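Local coordinates for putative oxidoreductase (Bacteroides fragilis NCTC 9343, PDB 3FHL), which is a putative oxidoreductase of the Gfo/Idh/MocA family that probably uses a nicotinamide adenine dinucleotide cofactor held in its Rossmann-fold domain, at residues Ala22-Thr27 against Ala263-Gly268; Asn28-Leu33 against Asn313-Leu318; Val121-Arg126 against Leu183-Ile188; Asp128-Thr133 against Pro242-His247. All blocks are in the same frame, centred on the assembly; numbering follows the deposited sequence. Where two conformers were deposited one is given.

Interaction 1 (Ala22-Thr27 against Ala263-Gly268); sequences APFIST and AALLAG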
loop_
_atom_site.group_PDB
_atom_site.type_symbol
_atom_site.label_atom_id
_atom_site.label_comp_id
_atom_site.label_asym_id
_atom_site.label_seq_id
_atom_site.Cartn_x
_atom_site.Cartn_y
_atom_site.Cartn_z
ATOM N N ALA C 22 -29.387 -17.578 10.908
ATOM C CA ALA C 22 -30.383 -18.637 10.641
ATOM C C ALA C 22 -29.953 -19.777 9.696
ATOM O O ALA C 22 -30.212 -20.934 10.016
ATOM C CB ALA C 22 -31.727 -18.042 10.228
ATOM N N PRO C 23 -29.288 -19.475 8.548
ATOM C CA PRO C 23 -28.840 -20.593 7.711
ATOM C C PRO C 23 -27.875 -21.580 8.381
ATOM O O PRO C 23 -27.883 -22.756 8.025
ATOM C CB PRO C 23 -28.138 -19.883 6.540
ATOM C CG PRO C 23 -28.808 -18.600 6.463
ATOM C CD PRO C 23 -28.967 -18.194 7.888
ATOM N N PHE C 24 -27.075 -21.103 9.337
ATOM C CA PHE C 24 -26.081 -21.934 10.031
ATOM C C PHE C 24 -26.569 -22.566 11.342
ATOM O O PHE C 24 -26.284 -23.733 11.607
ATOM C CB PHE C 24 -24.781 -21.152 10.238
ATOM C CG PHE C 24 -24.125 -20.769 8.948
ATOM C CD1 PHE C 24 -23.445 -21.727 8.195
ATOM C CD2 PHE C 24 -24.261 -19.482 8.437
ATOM C CE1 PHE C 24 -22.850 -21.392 6.979
ATOM C CE2 PHE C 24 -23.677 -19.135 7.215
ATOM C CZ PHE C 24 -22.979 -20.098 6.480
ATOM N N ILE C 25 -27.299 -21.804 12.148
ATOM C CA ILE C 25 -27.954 -22.360 13.337
ATOM C C ILE C 25 -28.861 -23.530 12.912
ATOM O O ILE C 25 -28.870 -24.573 13.563
ATOM C CB ILE C 25 -28.750 -21.284 14.136
ATOM C CG1 ILE C 25 -27.828 -20.146 14.590
ATOM C CG2 ILE C 25 -29.443 -21.918 15.365
ATOM C CD1 ILE C 25 -28.537 -18.854 14.844
ATOM N N SER C 26 -29.567 -23.355 11.792
ATOM C CA SER C 26 -30.446 -24.371 11.212
ATOM C C SER C 26 -29.715 -25.626 10.720
ATOM O O SER C 26 -30.088 -26.742 11.093
ATOM C CB SER C 26 -31.254 -23.773 10.064
ATOM O OG SER C 26 -32.288 -24.644 9.652
ATOM N N THR C 27 -28.670 -25.459 9.910
ATOM C CA THR C 27 -28.006 -26.620 9.303
ATOM C C THR C 27 -27.053 -27.347 10.249
ATOM O O THR C 27 -26.788 -28.535 10.067
ATOM C CB THR C 27 -27.272 -26.271 7.985
ATOM O OG1 THR C 27 -26.373 -25.176 8.195
ATOM C CG2 THR C 27 -28.276 -25.912 6.892
ATOM N N ALA C 263 -22.612 -13.290 -0.726
ATOM C CA ALA C 263 -23.449 -13.222 -1.931
ATOM C C ALA C 263 -24.350 -14.459 -2.100
ATOM O O ALA C 263 -25.531 -14.328 -2.427
ATOM C CB ALA C 263 -22.593 -13.008 -3.184
ATOM N N ALA C 264 -23.792 -15.648 -1.878
ATOM C CA ALA C 264 -24.565 -16.882 -2.003
ATOM C C ALA C 264 -25.658 -16.921 -0.950
ATOM O O ALA C 264 -26.815 -17.241 -1.255
ATOM C CB ALA C 264 -23.664 -18.102 -1.901
ATOM N N LEU C 265 -25.304 -16.546 0.275
ATOM C CA LEU C 265 -26.272 -16.505 1.365
ATOM C C LEU C 265 -27.362 -15.457 1.163
ATOM O O LEU C 265 -28.511 -15.699 1.517
ATOM C CB LEU C 265 -25.573 -16.289 2.700
ATOM C CG LEU C 265 -24.685 -17.426 3.204
ATOM C CD1 LEU C 265 -23.727 -16.876 4.260
ATOM C CD2 LEU C 265 -25.496 -18.629 3.747
ATOM N N LEU C 266 -26.997 -14.302 0.595
ATOM C CA LEU C 266 -27.955 -13.240 0.268
ATOM C C LEU C 266 -28.929 -13.728 -0.813
ATOM O O LEU C 266 -30.110 -13.393 -0.785
ATOM C CB LEU C 266 -27.213 -11.983 -0.217
ATOM C CG LEU C 266 -27.732 -10.534 -0.104
ATOM C CD1 LEU C 266 -28.985 -10.241 -0.947
ATOM C CD2 LEU C 266 -27.941 -10.084 1.339
ATOM N N ALA C 267 -28.424 -14.538 -1.745
ATOM C CA ALA C 267 -29.244 -15.142 -2.794
ATOM C C ALA C 267 -30.151 -16.254 -2.270
ATOM O O ALA C 267 -31.019 -16.737 -3.000
ATOM C CB ALA C 267 -28.360 -15.685 -3.909
ATOM N N GLY C 268 -29.921 -16.682 -1.027
ATOM C CA GLY C 268 -30.729 -17.723 -0.385
ATOM C C GLY C 268 -30.240 -19.150 -0.578
ATOM O O GLY C 268 -31.013 -20.100 -0.429
#

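Interaction 2 (Asn28-Leu33 against Asn313-Leu318); sequences NPHFEL and NIYEHL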
loop_
_atom_site.group_PDB
_atom_site.type_symbol
_atom_site.label_atom_id
_atom_site.label_comp_id
_atom_site.label_asym_id
_atom_site.label_seq_id
_atom_site.Cartn_x
_atom_site.Cartn_y
_atom_site.Cartn_z
ATOM N N ASN C 28 -26.535 -26.638 11.248
ATOM C CA ASN C 28 -25.669 -27.281 12.233
ATOM C C ASN C 28 -26.541 -28.186 13.106
ATOM O O ASN C 28 -27.518 -27.717 13.704
ATOM C CB ASN C 28 -24.917 -26.247 13.072
ATOM C CG ASN C 28 -23.793 -26.859 13.901
ATOM O OD1 ASN C 28 -24.011 -27.782 14.665
ATOM N ND2 ASN C 28 -22.588 -26.326 13.759
ATOM N N PRO C 29 -26.205 -29.489 13.155
ATOM C CA PRO C 29 -26.982 -30.477 13.918
ATOM C C PRO C 29 -26.877 -30.316 15.437
ATOM O O PRO C 29 -27.670 -30.905 16.171
ATOM C CB PRO C 29 -26.365 -31.811 13.489
ATOM C CG PRO C 29 -24.973 -31.474 13.108
ATOM C CD PRO C 29 -25.062 -30.117 12.462
ATOM N N HIS C 30 -25.924 -29.515 15.903
ATOM C CA HIS C 30 -25.735 -29.325 17.341
ATOM C C HIS C 30 -26.531 -28.146 17.882
ATOM O O HIS C 30 -26.460 -27.836 19.075
ATOM C CB HIS C 30 -24.259 -29.150 17.678
ATOM C CG HIS C 30 -23.385 -30.260 17.185
ATOM N ND1 HIS C 30 -23.367 -31.510 17.765
ATOM C CD2 HIS C 30 -22.482 -30.301 16.175
ATOM C CE1 HIS C 30 -22.502 -32.280 17.125
ATOM N NE2 HIS C 30 -21.949 -31.569 16.157
ATOM N N PHE C 31 -27.277 -27.482 17.004
ATOM C CA PHE C 31 -28.109 -26.354 17.402
ATOM C C PHE C 31 -29.528 -26.619 16.967
ATOM O O PHE C 31 -29.755 -27.261 15.946
ATOM C CB PHE C 31 -27.639 -25.039 16.724
ATOM C CG PHE C 31 -26.296 -24.543 17.213
ATOM C CD1 PHE C 31 -26.220 -23.555 18.181
ATOM C CD2 PHE C 31 -25.115 -25.078 16.704
ATOM C CE1 PHE C 31 -24.980 -23.110 18.653
ATOM C CE2 PHE C 31 -23.877 -24.654 17.177
ATOM C CZ PHE C 31 -23.811 -23.661 18.136
ATOM N N GLU C 32 -30.482 -26.089 17.726
ATOM C CA GLU C 32 -31.841 -25.978 17.236
ATOM C C GLU C 32 -32.167 -24.501 17.078
ATOM O O GLU C 32 -32.052 -23.724 18.040
ATOM C CB GLU C 32 -32.841 -26.655 18.190
ATOM C CG GLU C 32 -34.292 -26.540 17.714
ATOM C CD GLU C 32 -35.332 -26.945 18.760
ATOM O OE1 GLU C 32 -36.530 -26.976 18.406
ATOM O OE2 GLU C 32 -34.966 -27.216 19.925
ATOM N N LEU C 33 -32.550 -24.105 15.866
ATOM C CA LEU C 33 -33.105 -22.779 15.640
ATOM C C LEU C 33 -34.510 -22.807 16.212
ATOM O O LEU C 33 -35.485 -23.096 15.512
ATOM C CB LEU C 33 -33.102 -22.391 14.152
ATOM C CG LEU C 33 -33.557 -20.967 13.760
ATOM C CD1 LEU C 33 -32.727 -19.843 14.409
ATOM C CD2 LEU C 33 -33.593 -20.798 12.237
ATOM N N ASN C 313 -17.573 -23.604 16.440
ATOM C CA ASN C 313 -16.723 -23.229 17.561
ATOM C C ASN C 313 -17.495 -22.999 18.861
ATOM O O ASN C 313 -17.030 -23.388 19.933
ATOM C CB ASN C 313 -15.864 -22.006 17.235
ATOM C CG ASN C 313 -15.040 -21.549 18.430
ATOM O OD1 ASN C 313 -15.239 -20.455 18.944
ATOM N ND2 ASN C 313 -14.140 -22.413 18.899
ATOM N N ILE C 314 -18.659 -22.357 18.758
ATOM C CA ILE C 314 -19.503 -22.115 19.924
ATOM C C ILE C 314 -19.928 -23.441 20.555
ATOM O O ILE C 314 -19.861 -23.603 21.790
ATOM C CB ILE C 314 -20.715 -21.240 19.565
ATOM C CG1 ILE C 314 -20.253 -19.805 19.366
ATOM C CG2 ILE C 314 -21.822 -21.305 20.650
ATOM C CD1 ILE C 314 -21.357 -18.888 19.064
ATOM N N TYR C 315 -20.306 -24.392 19.708
ATOM C CA TYR C 315 -20.678 -25.721 20.165
ATOM C C TYR C 315 -19.523 -26.403 20.894
ATOM O O TYR C 315 -19.704 -26.908 22.001
ATOM C CB TYR C 315 -21.192 -26.592 19.013
ATOM C CG TYR C 315 -21.131 -28.078 19.330
ATOM C CD1 TYR C 315 -22.059 -28.672 20.199
ATOM C CD2 TYR C 315 -20.126 -28.880 18.788
ATOM C CE1 TYR C 315 -21.996 -30.035 20.495
ATOM C CE2 TYR C 315 -20.044 -30.233 19.095
ATOM C CZ TYR C 315 -20.977 -30.801 19.945
ATOM O OH TYR C 315 -20.885 -32.143 20.230
ATOM N N GLU C 316 -18.345 -26.401 20.276
ATOM C CA GLU C 316 -17.152 -27.029 20.859
ATOM C C GLU C 316 -16.735 -26.388 22.174
ATOM O O GLU C 316 -16.236 -27.055 23.059
ATOM C CB GLU C 316 -16.000 -27.065 19.852
ATOM C CG GLU C 316 -16.277 -28.043 18.724
ATOM C CD GLU C 316 -15.105 -28.259 17.796
ATOM O OE1 GLU C 316 -13.973 -27.851 18.133
ATOM O OE2 GLU C 316 -15.333 -28.852 16.719
ATOM N N HIS C 317 -16.994 -25.098 22.307
ATOM C CA HIS C 317 -16.748 -24.384 23.537
ATOM C C HIS C 317 -17.723 -24.770 24.647
ATOM O O HIS C 317 -17.300 -25.102 25.754
ATOM C CB HIS C 317 -16.830 -22.882 23.287
ATOM C CG HIS C 317 -16.688 -22.058 24.528
ATOM N ND1 HIS C 317 -15.545 -22.063 25.298
ATOM C CD2 HIS C 317 -17.541 -21.194 25.124
ATOM C CE1 HIS C 317 -15.699 -21.232 26.316
ATOM N NE2 HIS C 317 -16.900 -20.690 26.231
ATOM N N LEU C 318 -19.015 -24.697 24.343
ATOM C CA LEU C 318 -20.073 -24.897 25.338
ATOM C C LEU C 318 -20.263 -26.369 25.720
ATOM O O LEU C 318 -20.557 -26.684 26.873
ATOM C CB LEU C 318 -21.395 -24.325 24.825
ATOM C CG LEU C 318 -21.546 -22.808 24.711
ATOM C CD1 LEU C 318 -22.865 -22.511 24.050
ATOM C CD2 LEU C 318 -21.435 -22.100 26.064
#

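Interaction 3 (Val121-Arg126 against Leu183-Ile188); sequences VYQNRR and LIDQAI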
loop_
_atom_site.group_PDB
_atom_site.type_symbol
_atom_site.label_atom_id
_atom_site.label_comp_id
_atom_site.label_asym_id
_atom_site.label_seq_id
_atom_site.Cartn_x
_atom_site.Cartn_y
_atom_site.Cartn_z
ATOM N N VAL C 121 -18.617 -12.064 20.430
ATOM C CA VAL C 121 -18.951 -11.090 19.396
ATOM C C VAL C 121 -18.724 -11.706 18.018
ATOM O O VAL C 121 -17.667 -12.279 17.758
ATOM C CB VAL C 121 -18.224 -9.732 19.586
ATOM C CG1 VAL C 121 -18.453 -8.809 18.380
ATOM C CG2 VAL C 121 -18.752 -9.031 20.830
ATOM N N TYR C 122 -19.740 -11.614 17.164
ATOM C CA TYR C 122 -19.713 -12.189 15.815
ATOM C C TYR C 122 -18.715 -11.468 14.903
ATOM O O TYR C 122 -18.942 -10.327 14.496
ATOM C CB TYR C 122 -21.107 -12.129 15.195
ATOM C CG TYR C 122 -21.239 -12.892 13.895
ATOM C CD1 TYR C 122 -21.036 -14.272 13.848
ATOM C CD2 TYR C 122 -21.595 -12.239 12.721
ATOM C CE1 TYR C 122 -21.171 -14.985 12.666
ATOM C CE2 TYR C 122 -21.732 -12.935 11.539
ATOM C CZ TYR C 122 -21.526 -14.307 11.517
ATOM O OH TYR C 122 -21.652 -14.993 10.340
ATOM N N GLN C 123 -17.615 -12.142 14.590
ATOM C CA GLN C 123 -16.625 -11.630 13.639
ATOM C C GLN C 123 -16.358 -12.718 12.611
ATOM O O GLN C 123 -15.437 -13.522 12.756
ATOM C CB GLN C 123 -15.335 -11.203 14.365
ATOM C CG GLN C 123 -15.561 -10.171 15.485
ATOM C CD GLN C 123 -14.319 -9.388 15.842
ATOM O OE1 GLN C 123 -13.847 -8.571 15.057
ATOM N NE2 GLN C 123 -13.793 -9.614 17.044
ATOM N N ASN C 124 -17.172 -12.743 11.558
ATOM C CA ASN C 124 -17.179 -13.870 10.637
ATOM C C ASN C 124 -16.058 -13.951 9.610
ATOM O O ASN C 124 -15.835 -15.018 9.027
ATOM C CB ASN C 124 -18.519 -13.968 9.912
ATOM C CG ASN C 124 -18.867 -12.723 9.120
ATOM O OD1 ASN C 124 -18.203 -11.697 9.181
ATOM N ND2 ASN C 124 -19.944 -12.812 8.380
ATOM N N ARG C 125 -15.351 -12.844 9.388
ATOM C CA ARG C 125 -14.320 -12.829 8.355
ATOM C C ARG C 125 -13.054 -13.568 8.756
ATOM O O ARG C 125 -12.141 -13.744 7.946
ATOM C CB ARG C 125 -14.057 -11.411 7.838
ATOM C CG ARG C 125 -15.237 -10.886 6.990
ATOM C CD ARG C 125 -14.835 -9.702 6.142
ATOM N NE ARG C 125 -15.960 -9.145 5.388
ATOM C CZ ARG C 125 -16.366 -9.576 4.193
ATOM N NH1 ARG C 125 -15.757 -10.600 3.590
ATOM N NH2 ARG C 125 -17.397 -8.982 3.606
ATOM N N ARG C 126 -13.039 -14.071 9.990
ATOM C CA ARG C 126 -12.049 -15.058 10.399
ATOM C C ARG C 126 -12.253 -16.380 9.649
ATOM O O ARG C 126 -11.347 -17.206 9.576
ATOM C CB ARG C 126 -12.141 -15.302 11.899
ATOM C CG ARG C 126 -11.868 -14.073 12.728
ATOM C CD ARG C 126 -11.594 -14.457 14.147
ATOM N NE ARG C 126 -11.617 -13.330 15.073
ATOM C CZ ARG C 126 -11.483 -13.470 16.386
ATOM N NH1 ARG C 126 -11.499 -12.414 17.185
ATOM N NH2 ARG C 126 -11.325 -14.680 16.901
ATOM N N LEU C 183 -10.282 -6.155 9.184
ATOM C CA LEU C 183 -8.866 -6.332 8.843
ATOM C C LEU C 183 -7.987 -6.311 10.073
ATOM O O LEU C 183 -7.015 -7.058 10.153
ATOM C CB LEU C 183 -8.389 -5.240 7.859
ATOM C CG LEU C 183 -9.156 -5.137 6.527
ATOM C CD1 LEU C 183 -8.454 -4.193 5.582
ATOM C CD2 LEU C 183 -9.313 -6.516 5.848
ATOM N N ILE C 184 -8.288 -5.389 10.984
ATOM C CA ILE C 184 -7.578 -5.286 12.251
ATOM C C ILE C 184 -7.779 -6.554 13.093
ATOM O O ILE C 184 -6.813 -7.106 13.615
ATOM C CB ILE C 184 -8.017 -4.041 13.059
ATOM C CG1 ILE C 184 -7.575 -2.749 12.352
ATOM C CG2 ILE C 184 -7.384 -4.087 14.433
ATOM C CD1 ILE C 184 -8.375 -1.509 12.722
ATOM N N ASP C 185 -9.030 -7.011 13.207
ATOM C CA ASP C 185 -9.310 -8.276 13.912
ATOM C C ASP C 185 -8.446 -9.441 13.427
ATOM O O ASP C 185 -7.784 -10.112 14.227
ATOM C CB ASP C 185 -10.788 -8.641 13.810
ATOM C CG ASP C 185 -11.109 -9.957 14.507
ATOM O OD1 ASP C 185 -10.907 -10.052 15.751
ATOM O OD2 ASP C 185 -11.559 -10.890 13.801
ATOM N N GLN C 186 -8.414 -9.629 12.110
ATOM C CA GLN C 186 -7.562 -10.631 11.479
ATOM C C GLN C 186 -6.095 -10.443 11.815
ATOM O O GLN C 186 -5.417 -11.421 12.130
ATOM C CB GLN C 186 -7.745 -10.611 9.959
ATOM C CG GLN C 186 -9.086 -11.187 9.444
ATOM C CD GLN C 186 -9.243 -10.999 7.940
ATOM O OE1 GLN C 186 -8.497 -10.236 7.330
ATOM N NE2 GLN C 186 -10.215 -11.692 7.334
ATOM N N ALA C 187 -5.599 -9.197 11.766
ATOM C CA ALA C 187 -4.168 -8.961 12.019
ATOM C C ALA C 187 -3.787 -9.272 13.457
ATOM O O ALA C 187 -2.729 -9.860 13.704
ATOM C CB ALA C 187 -3.755 -7.522 11.651
ATOM N N ILE C 188 -4.655 -8.879 14.387
ATOM C CA ILE C 188 -4.460 -9.181 15.828
ATOM C C ILE C 188 -4.477 -10.687 16.097
ATOM O O ILE C 188 -3.646 -11.198 16.857
ATOM C CB ILE C 188 -5.515 -8.474 16.716
ATOM C CG1 ILE C 188 -5.341 -6.951 16.651
ATOM C CG2 ILE C 188 -5.427 -8.937 18.189
ATOM C CD1 ILE C 188 -6.557 -6.202 17.208
#

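Interaction 4 (Asp128-Thr133 against Pro242-His247); sequences DADFLT and PRFALH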
loop_
_atom_site.group_PDB
_atom_site.type_symbol
_atom_site.label_atom_id
_atom_site.label_comp_id
_atom_site.label_asym_id
_atom_site.label_seq_id
_atom_site.Cartn_x
_atom_site.Cartn_y
_atom_site.Cartn_z
ATOM N N ASP C 128 -13.446 -16.323 6.324
ATOM C CA ASP C 128 -13.370 -16.078 4.877
ATOM C C ASP C 128 -12.385 -17.076 4.292
ATOM O O ASP C 128 -11.405 -17.415 4.953
ATOM C CB ASP C 128 -12.888 -14.649 4.594
ATOM C CG ASP C 128 -14.025 -13.631 4.555
ATOM O OD1 ASP C 128 -15.198 -14.005 4.772
ATOM O OD2 ASP C 128 -13.750 -12.437 4.297
ATOM N N ALA C 129 -12.647 -17.542 3.066
ATOM C CA ALA C 129 -11.737 -18.456 2.355
ATOM C C ALA C 129 -10.303 -17.939 2.285
ATOM O O ALA C 129 -9.361 -18.686 2.547
ATOM C CB ALA C 129 -12.267 -18.754 0.927
ATOM N N ASP C 130 -10.146 -16.659 1.951
ATOM C CA ASP C 130 -8.817 -16.059 1.800
ATOM C C ASP C 130 -8.005 -16.067 3.084
ATOM O O ASP C 130 -6.868 -16.507 3.077
ATOM C CB ASP C 130 -8.874 -14.653 1.158
ATOM C CG ASP C 130 -9.928 -13.738 1.783
ATOM O OD1 ASP C 130 -10.172 -13.792 3.007
ATOM O OD2 ASP C 130 -10.514 -12.939 1.029
ATOM N N PHE C 131 -8.612 -15.613 4.183
ATOM C CA PHE C 131 -7.935 -15.584 5.499
ATOM C C PHE C 131 -7.614 -16.972 6.059
ATOM O O PHE C 131 -6.514 -17.211 6.596
ATOM C CB PHE C 131 -8.773 -14.797 6.500
ATOM C CG PHE C 131 -8.116 -14.628 7.839
ATOM C CD1 PHE C 131 -6.943 -13.880 7.967
ATOM C CD2 PHE C 131 -8.670 -15.205 8.975
ATOM C CE1 PHE C 131 -6.331 -13.716 9.199
ATOM C CE2 PHE C 131 -8.052 -15.041 10.236
ATOM C CZ PHE C 131 -6.890 -14.290 10.337
ATOM N N LEU C 132 -8.569 -17.898 5.943
ATOM C CA LEU C 132 -8.312 -19.301 6.296
ATOM C C LEU C 132 -7.154 -19.886 5.496
ATOM O O LEU C 132 -6.363 -20.665 6.017
ATOM C CB LEU C 132 -9.582 -20.150 6.094
ATOM C CG LEU C 132 -10.720 -19.916 7.096
ATOM C CD1 LEU C 132 -11.920 -20.798 6.735
ATOM C CD2 LEU C 132 -10.278 -20.217 8.533
ATOM N N THR C 133 -7.056 -19.506 4.224
ATOM C CA THR C 133 -5.957 -19.961 3.398
ATOM C C THR C 133 -4.651 -19.330 3.857
ATOM O O THR C 133 -3.641 -20.017 3.952
ATOM C CB THR C 133 -6.216 -19.662 1.917
ATOM O OG1 THR C 133 -7.468 -20.252 1.531
ATOM C CG2 THR C 133 -5.118 -20.252 1.072
ATOM N N PRO C 242 -4.203 -6.249 -4.301
ATOM C CA PRO C 242 -4.470 -7.581 -3.758
ATOM C C PRO C 242 -5.227 -7.529 -2.436
ATOM O O PRO C 242 -5.038 -6.594 -1.653
ATOM C CB PRO C 242 -3.072 -8.142 -3.505
ATOM C CG PRO C 242 -2.187 -7.385 -4.471
ATOM C CD PRO C 242 -2.759 -6.020 -4.517
ATOM N N ARG C 243 -6.082 -8.523 -2.212
ATOM C CA ARG C 243 -6.730 -8.728 -0.928
ATOM C C ARG C 243 -5.662 -9.054 0.118
ATOM O O ARG C 243 -5.672 -8.501 1.212
ATOM C CB ARG C 243 -7.769 -9.863 -1.033
ATOM C CG ARG C 243 -8.393 -10.298 0.308
ATOM C CD ARG C 243 -9.420 -9.309 0.857
ATOM N NE ARG C 243 -9.748 -9.611 2.252
ATOM C CZ ARG C 243 -9.030 -9.209 3.298
ATOM N NH1 ARG C 243 -9.406 -9.533 4.529
ATOM N NH2 ARG C 243 -7.936 -8.484 3.117
ATOM N N PHE C 244 -4.736 -9.932 -0.247
ATOM C CA PHE C 244 -3.582 -10.228 0.593
ATOM C C PHE C 244 -2.319 -10.233 -0.234
ATOM O O PHE C 244 -2.302 -10.732 -1.366
ATOM C CB PHE C 244 -3.709 -11.595 1.276
ATOM C CG PHE C 244 -4.681 -11.622 2.435
ATOM C CD1 PHE C 244 -5.915 -12.259 2.304
ATOM C CD2 PHE C 244 -4.366 -11.018 3.656
ATOM C CE1 PHE C 244 -6.831 -12.286 3.385
ATOM C CE2 PHE C 244 -5.269 -11.041 4.720
ATOM C CZ PHE C 244 -6.497 -11.673 4.590
ATOM N N ALA C 245 -1.251 -9.688 0.335
ATOM C CA ALA C 245 0.077 -9.912 -0.216
ATOM C C ALA C 245 0.965 -10.181 0.970
ATOM O O ALA C 245 1.100 -9.338 1.844
ATOM C CB ALA C 245 0.579 -8.693 -1.001
ATOM N N LEU C 246 1.535 -11.377 1.008
ATOM C CA LEU C 246 2.433 -11.755 2.087
ATOM C C LEU C 246 3.784 -12.049 1.489
ATOM O O LEU C 246 3.860 -12.598 0.403
ATOM C CB LEU C 246 1.901 -12.992 2.823
ATOM C CG LEU C 246 0.818 -12.744 3.884
ATOM C CD1 LEU C 246 -0.513 -12.440 3.266
ATOM C CD2 LEU C 246 0.692 -13.981 4.759
ATOM N N HIS C 247 4.843 -11.687 2.207
ATOM C CA HIS C 247 6.193 -11.894 1.707
ATOM C C HIS C 247 6.996 -12.535 2.805
ATOM O O HIS C 247 6.919 -12.116 3.950
ATOM C CB HIS C 247 6.840 -10.548 1.278
ATOM C CG HIS C 247 6.137 -9.880 0.128
ATOM N ND1 HIS C 247 6.072 -10.441 -1.128
ATOM C CD2 HIS C 247 5.451 -8.717 0.055
ATOM C CE1 HIS C 247 5.364 -9.659 -1.922
ATOM N NE2 HIS C 247 4.981 -8.599 -1.231
HETATM O O HOH W 1 -11.186 -11.786 4.668
#

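Interaction 1 (Ala22-Thr27 against Ala263-Gly268)
Leu265 reaches from helix 261-266 to the flank of helix 15-27, where its two methyls meet Pro23 and Phe24. Its CB points at the opposing helix, and the first torsion sets CG anti to the carbonyl carbon, beside the backbone N (chi1 -67°). From CG the side chain divides. CD1 comes up to the edge of the Phe24 ring, close to the ring plane, with Phe24 CE2 at 3.7 Å and CZ slightly farther off. CD2 lies 3.9 Å from Phe24 CE2 and also touches the pyrrolidine of Pro23, its distance to Pro23 CB being 4.0 Å. Both methyls thus touch the CE2-CZ side of the ring, CD1 at its edge, and the Phe24 and Leu265 side chains cross at about a right angle. The contact is small and wholly apolar, its three participants buried. On the helix 15-27 side, Thr27 OG1 donates to Pro23 O over 2.9 Å, in the carbonyl plane and on a lone pair, a bond made inside the last turn. Beyond Leu265 its own helix soon closes in a Schellman motif, with Gly268 at positive phi. Leu265 also packs on Val19, one turn earlier in helix 15-27, while Phe24 extends to Pro271 and to Tyr311 of helix 309-320; the helix of the Rossmann domain that follows strand 6-10 is thereby joined to two helices of the C-terminal part of the chain.

Interaction 2 (Asn28-Leu33 against Asn313-Leu318)
His30, which stacks on Tyr315, is fixed at its backbone N by a bond to Asn28 OD1 (2.9 Å, N-H...O angle 158°), in the carbonyl plane, an Asx turn. In the face-to-face stack the ring centroids are 3.7 Å apart and the planes differ by 13°, with His30 CG above the middle of the tyrosine ring and His30 ND1 3.3 Å from Tyr315 CZ. His30 CB adds a CH-pi contact on that face, near Tyr315 CD1 and CG. Pro29 CG lies over the opposite face of the imidazole. The histidine is presented by a type I turn from Asn28 to Phe31, which leads from helix 15-27 into strand 31-37 of the parallel Rossmann sheet. Tyr315 CG stands anti to its backbone N (chi1 160°), which sends the phenol out from helix 309-320 to the turn. Next in the chain, Phe31 brings CE2 to 3.8 Å from Tyr315 CB, while Ile314 CG2 sits at the edge of the phenylalanine ring, 4.0 Å from Phe31 CZ. Phe31 also packs on Ile25 of helix 15-27.

Interaction 3 (Val121-Arg126 against Leu183-Ile188)
Asp185 and Arg126 form a buried, two-pronged salt bridge between the segment leaving strand 119-122 and helix 180-191. The arginine approaches side-on: NE donates to Asp185 OD2 at 2.8 Å with a nearly straight N-H (164°), and NH1 donates to Asp185 OD1, also at 2.8 Å. Both oxygens use their syn lone pairs, and the guanidinium and carboxylate are nearly coplanar, 24° apart. An extended Arg126 chain from CG to NE carries the head group alongside the acid. The guanidinium has further partners: NH1 a salt bridge with Asp330, NH2 the carbonyl oxygen of Glu325. The side chains of Gln123 and Asp185 meet from opposite directions, NE2 3.2 Å from Asp185 OD1; Gln123 OE1, 3.1 Å from Asp185 CG, is an acceptor facing acceptors and makes no bond to them. Gln186 NE2 donates to Arg125 O at 2.9 Å, standing well above the carbonyl plane, and Gln186 OE1 takes a weak hydrogen bond from Arg243 NH1. The guanidinium of Arg125 turns away to a salt bridge with Asp128. With Asp185 and Asp330 both on Arg126, the buried positive charge is probably well compensated, and the paired bonds would resist rotation of either flat group where the Rossmann domain runs into the C-terminal part.

Interaction 4 (Asp128-Thr133 against Pro242-His247)
A classic beta bulge at Arg243 and Phe244, both facing Lys255, opens strand 244-248 of the large mixed sheet, and the first turn of helix 129-139 packs against it. Phe244 turns the edge of its ring to the helix: CE1 lies 3.7 Å from Asp130 OD1, and Asp130 CB is also near the ring plane. Its CZ meets the edge of the Phe131 ring, 4.1 Å from Phe131 CD1. Asp130 CG is held between the backbone N and the carbonyl carbon (chi1 47°), which brings OD2 over the aliphatic start of Arg243, 3.5 Å from Arg243 CG. Their charge pairing is long, 3.6 Å from Asp130 OD2 to Arg243 NE, with carboxylate and guanidinium planes steeply inclined at 78°. The Arg243 head has firmer partners elsewhere, with NH2 on Ser151 OG and a cation-pi contact to Phe153. A water accepts from Arg243 NH1 at 2.9 Å and lies 2.7 Å from Asp128 OD2 and 2.8 Å from Asp130 OD1.

How the interactions relate
From the N terminus, helix 15-27 is the first element to be tied, through interaction 1, to helix 261-266 far along the chain. Strand 31-37 follows directly, and interaction 2 joins its start to helix 309-320; the two closures cross, and they touch where Ile25 packs on Phe31 and Leu33. Inside both loops lie interactions 3 and 4. These two also cross, and a probable, weak hydrogen bond from Arg243 to Gln186 links them. Interactions 1 and 2 thus bind the Rossmann sheet's flank to C-terminal helices, while interaction 3 ties the exit of that sheet to helix 180-191, and interaction 4 ties the helix that follows, 129-139, to strand 244-248 of the mixed sheet.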